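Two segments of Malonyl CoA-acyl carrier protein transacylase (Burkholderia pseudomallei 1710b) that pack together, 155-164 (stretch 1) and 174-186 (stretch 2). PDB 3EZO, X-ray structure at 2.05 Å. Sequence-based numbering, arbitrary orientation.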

# COMPACT_ATOMS: atom_id res chain seq x y z
N GLU A 155 -22.80 -13.66 4.46
CA GLU A 155 -23.73 -13.90 5.55
C GLU A 155 -23.99 -12.65 6.44
O GLU A 155 -25.16 -12.32 6.73
CB GLU A 155 -23.17 -15.07 6.37
CG GLU A 155 -24.10 -15.60 7.42
CD GLU A 155 -23.50 -16.80 8.11
OE1 GLU A 155 -22.53 -17.44 7.54
OE2 GLU A 155 -24.00 -17.07 9.22
N ALA A 156 -22.91 -11.99 6.86
CA ALA A 156 -22.99 -10.77 7.67
C ALA A 156 -23.74 -9.62 6.96
O ALA A 156 -24.29 -8.70 7.62
CB ALA A 156 -21.56 -10.33 8.05
N SER A 157 -23.77 -9.66 5.62
CA SER A 157 -24.25 -8.54 4.81
C SER A 157 -25.72 -8.22 5.00
O SER A 157 -26.15 -7.11 4.69
CB SER A 157 -23.94 -8.75 3.32
OG SER A 157 -22.58 -8.35 3.05
N ALA A 158 -26.50 -9.18 5.49
CA ALA A 158 -27.90 -8.89 5.89
C ALA A 158 -28.01 -7.77 6.91
O ALA A 158 -29.07 -7.17 7.03
CB ALA A 158 -28.59 -10.19 6.44
N THR A 159 -26.96 -7.51 7.71
CA THR A 159 -26.98 -6.42 8.69
C THR A 159 -26.40 -5.13 8.17
O THR A 159 -26.53 -4.10 8.81
CB THR A 159 -26.26 -6.77 10.00
OG1 THR A 159 -24.82 -6.90 9.77
CG2 THR A 159 -26.79 -8.05 10.56
N GLY A 160 -25.81 -5.17 6.98
CA GLY A 160 -25.16 -4.01 6.36
C GLY A 160 -24.04 -4.54 5.46
O GLY A 160 -23.46 -5.59 5.72
N VAL A 161 -23.73 -3.79 4.41
CA VAL A 161 -22.67 -4.17 3.44
C VAL A 161 -21.36 -4.39 4.15
O VAL A 161 -20.99 -3.61 5.03
CB VAL A 161 -22.53 -3.09 2.34
CG1 VAL A 161 -21.31 -3.28 1.49
CG2 VAL A 161 -23.80 -3.08 1.48
N VAL A 162 -20.70 -5.49 3.81
CA VAL A 162 -19.36 -5.81 4.32
C VAL A 162 -18.73 -6.75 3.34
O VAL A 162 -19.39 -7.68 2.80
CB VAL A 162 -19.40 -6.40 5.79
CG1 VAL A 162 -20.36 -7.60 5.91
CG2 VAL A 162 -18.02 -6.73 6.28
N GLU A 163 -17.44 -6.53 3.08
CA GLU A 163 -16.72 -7.21 2.00
C GLU A 163 -15.31 -7.55 2.41
O GLU A 163 -14.75 -6.88 3.26
CB GLU A 163 -16.64 -6.31 0.75
CG GLU A 163 -18.00 -6.01 0.10
CD GLU A 163 -17.98 -4.77 -0.80
OE1 GLU A 163 -16.94 -4.03 -0.84
OE2 GLU A 163 -19.01 -4.53 -1.47
N ALA A 164 -14.72 -8.58 1.78
CA ALA A 164 -13.31 -8.93 2.01
C ALA A 164 -12.48 -8.07 1.04
O ALA A 164 -12.63 -8.16 -0.17
CB ALA A 164 -13.08 -10.40 1.82
N VAL A 174 -8.34 -8.65 5.49
CA VAL A 174 -9.01 -7.50 6.03
C VAL A 174 -10.35 -7.32 5.33
O VAL A 174 -10.43 -7.37 4.10
CB VAL A 174 -8.13 -6.22 5.89
CG1 VAL A 174 -8.86 -4.93 6.32
CG2 VAL A 174 -6.72 -6.39 6.68
N ILE A 175 -11.38 -7.03 6.11
CA ILE A 175 -12.72 -6.74 5.57
C ILE A 175 -13.08 -5.29 5.86
O ILE A 175 -12.45 -4.65 6.70
CB ILE A 175 -13.78 -7.69 6.22
CG1 ILE A 175 -13.97 -7.41 7.72
CG2 ILE A 175 -13.33 -9.16 6.01
CD1 ILE A 175 -15.20 -8.18 8.42
N ALA A 176 -14.08 -4.80 5.15
CA ALA A 176 -14.47 -3.40 5.20
C ALA A 176 -15.92 -3.26 4.78
O ALA A 176 -16.42 -4.03 3.97
CB ALA A 176 -13.57 -2.54 4.31
N GLY A 177 -16.59 -2.26 5.34
CA GLY A 177 -18.02 -1.96 5.02
C GLY A 177 -18.67 -1.16 6.13
O GLY A 177 -17.99 -0.38 6.81
N THR A 178 -19.96 -1.38 6.34
CA THR A 178 -20.70 -0.68 7.38
C THR A 178 -20.26 -1.14 8.75
O THR A 178 -19.78 -2.30 8.93
CB THR A 178 -22.24 -0.91 7.28
OG1 THR A 178 -22.52 -2.29 7.52
CG2 THR A 178 -22.80 -0.44 5.94
N LYS A 179 -20.42 -0.24 9.73
CA LYS A 179 -20.11 -0.59 11.14
C LYS A 179 -20.83 -1.88 11.54
O LYS A 179 -20.21 -2.80 12.04
CB LYS A 179 -20.44 0.58 12.11
N ALA A 180 -22.14 -1.97 11.28
CA ALA A 180 -22.91 -3.20 11.62
C ALA A 180 -22.42 -4.47 10.92
O ALA A 180 -22.34 -5.55 11.54
CB ALA A 180 -24.42 -2.99 11.34
N GLY A 181 -22.14 -4.36 9.62
CA GLY A 181 -21.66 -5.49 8.84
C GLY A 181 -20.34 -6.03 9.39
O GLY A 181 -20.14 -7.24 9.51
N ILE A 182 -19.43 -5.10 9.68
CA ILE A 182 -18.12 -5.43 10.23
C ILE A 182 -18.27 -6.15 11.58
O ILE A 182 -17.70 -7.20 11.77
CB ILE A 182 -17.30 -4.14 10.41
CG1 ILE A 182 -16.74 -3.70 9.05
CG2 ILE A 182 -16.24 -4.29 11.50
CD1 ILE A 182 -15.88 -4.69 8.43
N GLU A 183 -19.07 -5.60 12.49
CA GLU A 183 -19.37 -6.27 13.78
C GLU A 183 -19.92 -7.69 13.62
O GLU A 183 -19.40 -8.66 14.20
CB GLU A 183 -20.33 -5.40 14.61
CG GLU A 183 -19.55 -4.37 15.35
CD GLU A 183 -20.41 -3.39 16.13
OE1 GLU A 183 -21.31 -3.83 16.90
OE2 GLU A 183 -20.18 -2.18 15.97
N LYS A 184 -20.96 -7.84 12.81
CA LYS A 184 -21.56 -9.17 12.58
C LYS A 184 -20.58 -10.13 11.90
O LYS A 184 -20.54 -11.32 12.22
CB LYS A 184 -22.81 -9.02 11.71
CG LYS A 184 -23.58 -10.30 11.49
CD LYS A 184 -24.15 -10.81 12.78
CE LYS A 184 -24.86 -12.12 12.55
NZ LYS A 184 -25.96 -11.96 11.53
N ALA A 185 -19.78 -9.61 10.98
CA ALA A 185 -18.78 -10.45 10.31
C ALA A 185 -17.75 -10.95 11.32
O ALA A 185 -17.38 -12.13 11.28
CB ALA A 185 -18.08 -9.71 9.14
N CYS A 186 -17.29 -10.09 12.22
CA CYS A 186 -16.38 -10.57 13.29
C CYS A 186 -17.00 -11.70 14.15
O CYS A 186 -16.38 -12.73 14.43
CB CYS A 186 -15.90 -9.41 14.17
SG CYS A 186 -14.83 -8.29 13.27
O HOH W 1 -25.61 -15.03 10.43

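Stretch 2 meets stretch 1 first as a β-strand and then as a helix, and the two stretches together bury about 600 Å² of surface. The strands 162-164 and 174-176 run antiparallel, 153° between their directions. V174, at the start, turns its side chain away from stretch 1 and adds little. I175 pairs with A164 at a non-hydrogen-bonded position, CA to CA 4.2 Å, their side chains on the same face of the sheet. I175 CG2 lies 4.4 Å from A164 CB, while I175 CD1 reaches V162 CG2 at 3.8 Å.

A176 and E163 form the hydrogen-bonded pair: A176 N donates to E163 O at 2.9 Å, and E163 N donates to A176 O at 2.8 Å. Their side chains share the face opposite that of I175 and A164, and the E163 carboxylate is satisfied by partners elsewhere in the structure. G177 packs its CA 4.1 Å from V162 CA, with a CA-H...O contact from G177 CA to V161 O at 3.4 Å. A β-carbon here would sit 2.2 Å from V161 O and 2.7 Å from V162 CA, so the close approach needs glycine.

T178 joins strand pairing to helix start. T178 N donates to V161 O at 2.8 Å, and T178 OG1 donates to the same V161 O at 3.2 Å. As N-cap, T178 OG1 also accepts from G181 N at 3.0 Å. G160 comes close to this hydroxyl, its CA 3.4 Å from T178 OG1; a β-carbon on G160 would clash with it, and the backbone angles of G160 call for glycine in any case.

In the helix, K179 points away, whereas A180 points toward stretch 1, where A180 O lies 3.3 Å from T159 OG1. That hydroxyl donates to A156 O at 2.9 Å within its own stretch. G181 lets the helix come close: G181 CA is 3.6 Å from G160 O, and a β-carbon would strike G160 O, V161 O and V162 CB. I182 starts out away, but its end returns, placing I182 CD1 3.7 Å from V162 CG2. K184 lays its aliphatic chain along stretch 1, K184 CG 3.9 Å from A156 CA; a water accepts a weak bond from K184 NZ (3.3 Å) and donates to E155 OE2 (2.9 Å). A185 closes the buried apolar cluster, A185 CB lying 3.7 Å from A156 CB and 4.1 Å from V162 CG2, two small methyls allowing close packing.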